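Local coordinates for periplasmic binding protein (Pseudomonas aeruginosa, PDB 2R79), which binds heme in the periplasm through an axial tyrosine ligand to the iron and probably delivers it to an uptake transporter, at residues Q139-V144 and A258-A263; V196-A201 and G230-L235. All coordinates share one frame; numbering follows the deposited sequence.

Contact 1. Residues Q139-V144 and A258-A263; sequences QPAPGV and AFYPSA
Gln139 sets its carboxamide obliquely against the Tyr260 ring, the two planes only 15° apart, with Gln139 NE2 3.4 Å from Tyr260 CD2. An anti chi1 (-179°) and an extended chain carry the amide there, and the same NE2 donates to the carbonyl oxygen of Phe259 at 2.8 Å. This bond lies in the plane of both the amide and the carbonyl, and so takes up a C=O of the last turn of helix 248-259. The other end of the amide is fixed too: a water donates to Gln139 OE1 at 2.6 Å and accepts from the backbone N of Ser262, inside the type I turn Tyr260-Ala263. Two bonds, one at each end, thus set the rotation of the amide. Farther along, the Tyr260 ring meets Ala141 and Pro142 at its hydroxyl end, where Pro142 CD lies 4.0 Å from Tyr260 CZ, while Pro142 CG reaches 4.1 Å from Phe259 CB. Phe259, its CG beside the backbone N, receives Val144 CG2 over one ring face, 4.1 Å above the plane and offset toward the rim. The phenol oxygen of Tyr260 hydrogen-bonds to Gly172 O and Gln136 NE2, in the loops after helices 163-170 and 111-135. Trp131, Ile132 and Ala135 of helix 111-135 touch the Tyr260 side chain. Leu168 of helix 163-170 packs on both Val144 and Phe259; the contact therefore joins the lead-in to strand 143-150 to the C-terminal end of helix 248-259.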
ATOM      1  N   GLN A 139      15.018 -21.759  30.159  1.00 41.91           N
ATOM      2  CA  GLN A 139      15.584 -22.253  28.902  1.00 39.04           C
ATOM      3  C   GLN A 139      17.064 -21.912  28.769  1.00 38.36           C
ATOM      4  O   GLN A 139      17.474 -20.776  28.997  1.00 41.27           O
ATOM      5  CB  GLN A 139      14.834 -21.663  27.703  1.00 37.05           C
ATOM      6  CG  GLN A 139      15.370 -22.151  26.357  1.00 38.19           C
ATOM      7  CD  GLN A 139      14.886 -21.325  25.177  1.00 37.02           C
ATOM      8  OE1 GLN A 139      13.694 -21.283  24.876  1.00 37.97           O
ATOM      9  NE2 GLN A 139      15.815 -20.665  24.501  1.00 34.43           N
ATOM     10  N   PRO A 140      17.888 -22.897  28.389  1.00 36.72           N
ATOM     11  CA  PRO A 140      19.329 -22.674  28.230  1.00 34.51           C
ATOM     12  C   PRO A 140      19.650 -21.932  26.929  1.00 31.96           C
ATOM     13  O   PRO A 140      18.886 -21.992  25.966  1.00 31.64           O
ATOM     14  CB  PRO A 140      19.892 -24.090  28.247  1.00 34.34           C
ATOM     15  CG  PRO A 140      18.823 -24.857  27.527  1.00 36.82           C
ATOM     16  CD  PRO A 140      17.543 -24.310  28.140  1.00 36.17           C
ATOM     17  N   ALA A 141      20.782 -21.235  26.909  1.00 28.58           N
ATOM     18  CA  ALA A 141      21.202 -20.480  25.735  1.00 25.30           C
ATOM     19  C   ALA A 141      21.336 -21.385  24.509  1.00 24.04           C
ATOM     20  O   ALA A 141      22.007 -22.412  24.554  1.00 29.05           O
ATOM     21  CB  ALA A 141      22.516 -19.787  26.019  1.00 22.80           C
ATOM     22  N   PRO A 142      20.705 -21.008  23.391  1.00 22.34           N
ATOM     23  CA  PRO A 142      20.782 -21.825  22.174  1.00 19.35           C
ATOM     24  C   PRO A 142      22.057 -21.626  21.341  1.00 20.24           C
ATOM     25  O   PRO A 142      22.603 -20.518  21.274  1.00 20.15           O
ATOM     26  CB  PRO A 142      19.544 -21.386  21.406  1.00 18.03           C
ATOM     27  CG  PRO A 142      19.509 -19.902  21.709  1.00 17.41           C
ATOM     28  CD  PRO A 142      19.775 -19.875  23.208  1.00 19.29           C
ATOM     29  N   GLY A 143      22.522 -22.705  20.712  1.00 17.49           N
ATOM     30  CA  GLY A 143      23.690 -22.617  19.847  1.00 15.80           C
ATOM     31  C   GLY A 143      23.215 -22.055  18.516  1.00 15.26           C
ATOM     32  O   GLY A 143      22.282 -22.590  17.917  1.00 16.35           O
ATOM     33  N   VAL A 144      23.850 -20.989  18.039  1.00 14.50           N
ATOM     34  CA  VAL A 144      23.421 -20.351  16.798  1.00 11.82           C
ATOM     35  C   VAL A 144      24.570 -19.988  15.866  1.00 13.43           C
ATOM     36  O   VAL A 144      25.723 -19.901  16.285  1.00 13.26           O
ATOM     37  CB  VAL A 144      22.623 -19.053  17.128  1.00 12.31           C
ATOM     38  CG1 VAL A 144      22.198 -18.329  15.852  1.00 11.08           C
ATOM     39  CG2 VAL A 144      21.402 -19.401  17.975  1.00 11.38           C
ATOM     40  N   ALA A 258      13.338 -14.043  19.685  1.00 19.60           N
ATOM     41  CA  ALA A 258      13.309 -15.220  18.812  1.00 18.98           C
ATOM     42  C   ALA A 258      14.119 -16.369  19.432  1.00 20.55           C
ATOM     43  O   ALA A 258      13.792 -17.539  19.236  1.00 18.95           O
ATOM     44  CB  ALA A 258      13.875 -14.874  17.446  1.00 16.46           C
ATOM     45  N   PHE A 259      15.172 -16.022  20.177  1.00 20.02           N
ATOM     46  CA  PHE A 259      16.035 -17.012  20.826  1.00 19.83           C
ATOM     47  C   PHE A 259      15.409 -17.630  22.084  1.00 21.97           C
ATOM     48  O   PHE A 259      15.723 -18.766  22.442  1.00 23.77           O
ATOM     49  CB  PHE A 259      17.389 -16.380  21.175  1.00 17.73           C
ATOM     50  CG  PHE A 259      18.244 -16.045  19.970  1.00 15.62           C
ATOM     51  CD1 PHE A 259      19.350 -15.212  20.101  1.00 15.92           C
ATOM     52  CD2 PHE A 259      17.953 -16.573  18.713  1.00 16.31           C
ATOM     53  CE1 PHE A 259      20.157 -14.905  19.001  1.00 15.49           C
ATOM     54  CE2 PHE A 259      18.752 -16.275  17.604  1.00 15.27           C
ATOM     55  CZ  PHE A 259      19.855 -15.439  17.750  1.00 17.08           C
ATOM     56  N   TYR A 260      14.538 -16.877  22.756  1.00 21.81           N
ATOM     57  CA  TYR A 260      13.848 -17.354  23.958  1.00 19.88           C
ATOM     58  C   TYR A 260      12.365 -17.090  23.748  1.00 20.73           C
ATOM     59  O   TYR A 260      11.792 -16.209  24.381  1.00 19.84           O
ATOM     60  CB  TYR A 260      14.318 -16.598  25.202  1.00 17.08           C
ATOM     61  CG  TYR A 260      15.774 -16.776  25.510  1.00 15.09           C
ATOM     62  CD1 TYR A 260      16.738 -15.975  24.901  1.00 14.51           C
ATOM     63  CD2 TYR A 260      16.202 -17.800  26.357  1.00 15.68           C
ATOM     64  CE1 TYR A 260      18.098 -16.195  25.122  1.00 13.78           C
ATOM     65  CE2 TYR A 260      17.551 -18.026  26.584  1.00 14.51           C
ATOM     66  CZ  TYR A 260      18.494 -17.220  25.964  1.00 15.70           C
ATOM     67  OH  TYR A 260      19.831 -17.434  26.198  1.00 18.97           O
ATOM     68  N   PRO A 261      11.725 -17.861  22.860  1.00 23.35           N
ATOM     69  CA  PRO A 261      10.300 -17.712  22.546  1.00 25.22           C
ATOM     70  C   PRO A 261       9.326 -17.852  23.712  1.00 27.98           C
ATOM     71  O   PRO A 261       8.191 -17.394  23.623  1.00 29.73           O
ATOM     72  CB  PRO A 261      10.074 -18.765  21.462  1.00 22.50           C
ATOM     73  CG  PRO A 261      11.062 -19.825  21.810  1.00 22.43           C
ATOM     74  CD  PRO A 261      12.294 -19.033  22.171  1.00 22.53           C
ATOM     75  N   SER A 262       9.771 -18.480  24.796  1.00 31.64           N
ATOM     76  CA  SER A 262       8.927 -18.675  25.974  1.00 35.15           C
ATOM     77  C   SER A 262       9.085 -17.575  27.009  1.00 36.49           C
ATOM     78  O   SER A 262       8.804 -17.782  28.188  1.00 39.18           O
ATOM     79  CB  SER A 262       9.236 -20.014  26.639  1.00 33.57           C
ATOM     80  OG  SER A 262       8.919 -21.077  25.768  1.00 40.75           O
ATOM     81  N   ALA A 263       9.554 -16.413  26.579  1.00 37.03           N
ATOM     82  CA  ALA A 263       9.714 -15.291  27.493  1.00 37.88           C
ATOM     83  C   ALA A 263       8.973 -14.114  26.889  1.00 39.41           C
ATOM     84  O   ALA A 263       8.939 -13.971  25.666  1.00 40.19           O
ATOM     85  CB  ALA A 263      11.182 -14.955  27.662  1.00 36.05           C
TER
HETATM   86  O   HOH W   1      12.131 -19.496  25.825  1.00 22.26           O

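Contact 2. Residues V196-A201 and G230-L235; sequences VAVVIA and GRLLVL
Val196 lies side by side with the extended Arg231 chain, CG1 3.8 Å from Arg231 NH1, both side chains pointing the same way. At Ala197 the methyl group meets Arg231 CB at 3.9 Å. Val198 opens the parallel ladder: its N donates to Arg231 O at 3.0 Å and its O accepts from Leu233 N, while its CB packs against Leu232 CD2. Val199 turns to the other face of the sheet with Leu233 and sends CG1, anti to its own N, to 3.8 Å from Leu235 CB. Ile200 repeats the double bonding, its N giving a nearly straight bond (174°) to Leu233 O at 2.7 Å and its O taking Leu235 N, which stands above the carbonyl plane. On the face shared with Val198 and Val234, the Ile200 and Leu232 side chains cross obliquely, Ile200 CD1 3.8 Å from Leu232 CB. Ala201 closes the run with a CA-H contact to Leu235 O, its side chain about 6 Å from bound heme. Strand 143-150 pairs along the far edge of strand 197-202; helix 248-259 covers the face of Val199 and Leu233, and helix 207-217, between the two strands in sequence, covers that of Ile200 and Val234, as in a beta-alpha-beta crossover.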
ATOM      1  N   VAL A 196      20.336 -24.312  16.319  1.00 19.97           N
ATOM      2  CA  VAL A 196      18.933 -24.248  16.699  1.00 20.41           C
ATOM      3  C   VAL A 196      18.291 -23.160  15.838  1.00 19.36           C
ATOM      4  O   VAL A 196      17.101 -23.207  15.533  1.00 19.98           O
ATOM      5  CB  VAL A 196      18.784 -23.876  18.190  1.00 22.99           C
ATOM      6  CG1 VAL A 196      17.407 -23.282  18.464  1.00 24.43           C
ATOM      7  CG2 VAL A 196      18.990 -25.112  19.040  1.00 26.02           C
ATOM      8  N   ALA A 197      19.100 -22.183  15.448  1.00 16.78           N
ATOM      9  CA  ALA A 197      18.642 -21.076  14.623  1.00 17.47           C
ATOM     10  C   ALA A 197      19.815 -20.539  13.829  1.00 17.28           C
ATOM     11  O   ALA A 197      20.961 -20.617  14.268  1.00 20.00           O
ATOM     12  CB  ALA A 197      18.055 -19.968  15.496  1.00 14.96           C
ATOM     13  N   VAL A 198      19.526 -20.005  12.653  1.00 15.80           N
ATOM     14  CA  VAL A 198      20.561 -19.442  11.811  1.00 17.57           C
ATOM     15  C   VAL A 198      20.172 -18.012  11.480  1.00 16.49           C
ATOM     16  O   VAL A 198      19.046 -17.757  11.064  1.00 19.11           O
ATOM     17  CB  VAL A 198      20.708 -20.246  10.498  1.00 17.38           C
ATOM     18  CG1 VAL A 198      21.740 -19.596   9.596  1.00 15.41           C
ATOM     19  CG2 VAL A 198      21.118 -21.668  10.808  1.00 20.00           C
ATOM     20  N   VAL A 199      21.093 -17.079  11.685  1.00 17.01           N
ATOM     21  CA  VAL A 199      20.828 -15.679  11.379  1.00 15.88           C
ATOM     22  C   VAL A 199      21.504 -15.345  10.050  1.00 16.35           C
ATOM     23  O   VAL A 199      22.702 -15.546   9.887  1.00 14.47           O
ATOM     24  CB  VAL A 199      21.358 -14.748  12.498  1.00 17.32           C
ATOM     25  CG1 VAL A 199      21.182 -13.276  12.085  1.00 17.53           C
ATOM     26  CG2 VAL A 199      20.590 -15.009  13.794  1.00 14.49           C
ATOM     27  N   ILE A 200      20.722 -14.847   9.099  1.00 17.50           N
ATOM     28  CA  ILE A 200      21.226 -14.520   7.770  1.00 18.01           C
ATOM     29  C   ILE A 200      21.210 -13.025   7.496  1.00 18.46           C
ATOM     30  O   ILE A 200      20.173 -12.374   7.612  1.00 19.37           O
ATOM     31  CB  ILE A 200      20.364 -15.174   6.681  1.00 20.28           C
ATOM     32  CG1 ILE A 200      20.190 -16.659   6.982  1.00 22.67           C
ATOM     33  CG2 ILE A 200      20.991 -14.947   5.314  1.00 20.54           C
ATOM     34  CD1 ILE A 200      18.770 -17.147   6.778  1.00 23.54           C
ATOM     35  N   ALA A 201      22.366 -12.488   7.135  1.00 17.13           N
ATOM     36  CA  ALA A 201      22.481 -11.084   6.800  1.00 18.25           C
ATOM     37  C   ALA A 201      22.865 -11.120   5.331  1.00 21.60           C
ATOM     38  O   ALA A 201      24.009 -11.408   4.983  1.00 24.06           O
ATOM     39  CB  ALA A 201      23.570 -10.427   7.621  1.00 16.35           C
ATOM     40  N   GLY A 230      11.654 -23.620  11.435  1.00 26.04           N
ATOM     41  CA  GLY A 230      11.346 -22.308  10.893  1.00 23.60           C
ATOM     42  C   GLY A 230      12.097 -21.203  11.607  1.00 25.19           C
ATOM     43  O   GLY A 230      11.507 -20.196  12.003  1.00 24.11           O
ATOM     44  N   ARG A 231      13.403 -21.394  11.784  1.00 23.48           N
ATOM     45  CA  ARG A 231      14.225 -20.407  12.453  1.00 22.80           C
ATOM     46  C   ARG A 231      15.419 -19.889  11.656  1.00 22.69           C
ATOM     47  O   ARG A 231      16.537 -19.779  12.169  1.00 21.97           O
ATOM     48  CB  ARG A 231      14.687 -20.938  13.806  1.00 25.53           C
ATOM     49  CG  ARG A 231      13.541 -21.117  14.768  1.00 31.59           C
ATOM     50  CD  ARG A 231      14.001 -21.395  16.179  1.00 34.32           C
ATOM     51  NE  ARG A 231      12.864 -21.786  16.997  1.00 41.24           N
ATOM     52  CZ  ARG A 231      12.896 -21.921  18.315  1.00 46.51           C
ATOM     53  NH1 ARG A 231      14.031 -21.693  18.975  1.00 49.22           N
ATOM     54  NH2 ARG A 231      11.791 -22.272  18.974  1.00 43.40           N
ATOM     55  N   LEU A 232      15.174 -19.598  10.387  1.00 21.27           N
ATOM     56  CA  LEU A 232      16.185 -19.006   9.534  1.00 20.99           C
ATOM     57  C   LEU A 232      15.779 -17.538   9.628  1.00 21.81           C
ATOM     58  O   LEU A 232      14.865 -17.094   8.934  1.00 23.32           O
ATOM     59  CB  LEU A 232      16.050 -19.499   8.094  1.00 20.39           C
ATOM     60  CG  LEU A 232      16.294 -20.986   7.840  1.00 19.65           C
ATOM     61  CD1 LEU A 232      16.197 -21.259   6.345  1.00 20.55           C
ATOM     62  CD2 LEU A 232      17.668 -21.387   8.374  1.00 19.42           C
ATOM     63  N   LEU A 233      16.434 -16.806  10.521  1.00 20.24           N
ATOM     64  CA  LEU A 233      16.125 -15.403  10.755  1.00 18.73           C
ATOM     65  C   LEU A 233      16.913 -14.470   9.850  1.00 20.39           C
ATOM     66  O   LEU A 233      18.128 -14.586   9.723  1.00 23.44           O
ATOM     67  CB  LEU A 233      16.396 -15.074  12.220  1.00 16.24           C
ATOM     68  CG  LEU A 233      15.843 -16.124  13.197  1.00 19.00           C
ATOM     69  CD1 LEU A 233      16.343 -15.849  14.603  1.00 15.79           C
ATOM     70  CD2 LEU A 233      14.324 -16.128  13.154  1.00 18.64           C
ATOM     71  N   VAL A 234      16.217 -13.537   9.219  1.00 22.27           N
ATOM     72  CA  VAL A 234      16.872 -12.601   8.318  1.00 20.65           C
ATOM     73  C   VAL A 234      17.116 -11.286   9.022  1.00 20.92           C
ATOM     74  O   VAL A 234      16.187 -10.637   9.498  1.00 22.06           O
ATOM     75  CB  VAL A 234      16.032 -12.386   7.052  1.00 19.53           C
ATOM     76  CG1 VAL A 234      16.756 -11.454   6.089  1.00 17.47           C
ATOM     77  CG2 VAL A 234      15.783 -13.737   6.388  1.00 15.64           C
ATOM     78  N   LEU A 235      18.385 -10.907   9.094  1.00 20.20           N
ATOM     79  CA  LEU A 235      18.785  -9.684   9.765  1.00 21.11           C
ATOM     80  C   LEU A 235      19.221  -8.604   8.784  1.00 21.75           C
ATOM     81  O   LEU A 235      19.827  -8.894   7.748  1.00 21.08           O
ATOM     82  CB  LEU A 235      19.947  -9.969  10.724  1.00 20.30           C
ATOM     83  CG  LEU A 235      20.329  -8.831  11.672  1.00 19.81           C
ATOM     84  CD1 LEU A 235      19.268  -8.715  12.755  1.00 17.38           C
ATOM     85  CD2 LEU A 235      21.683  -9.097  12.297  1.00 18.79           C
TER

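The two contacts differ in chemistry as they differ in place in the fold. Contact 2 is buried and rests on a regular backbone ladder with apolar side chains on both faces; contact 1, nearer the periphery and partly exposed, relies on one side-chain bond, a bridging water and ring packing where loops meet a helix end. They share the same sheet, since strands 143-150 and 197-202 are neighbours and Gly143 O probably accepts from Val196 N. Phe259 joins them directly, its CE2 3.9 Å from Leu233 CD1, and Pro261 rests on Arg231. Contact 2 is nested within the chain loop that contact 1 closes, and its Ala201 end approaches the heme, whereas contact 1 lies away from the annotated sites.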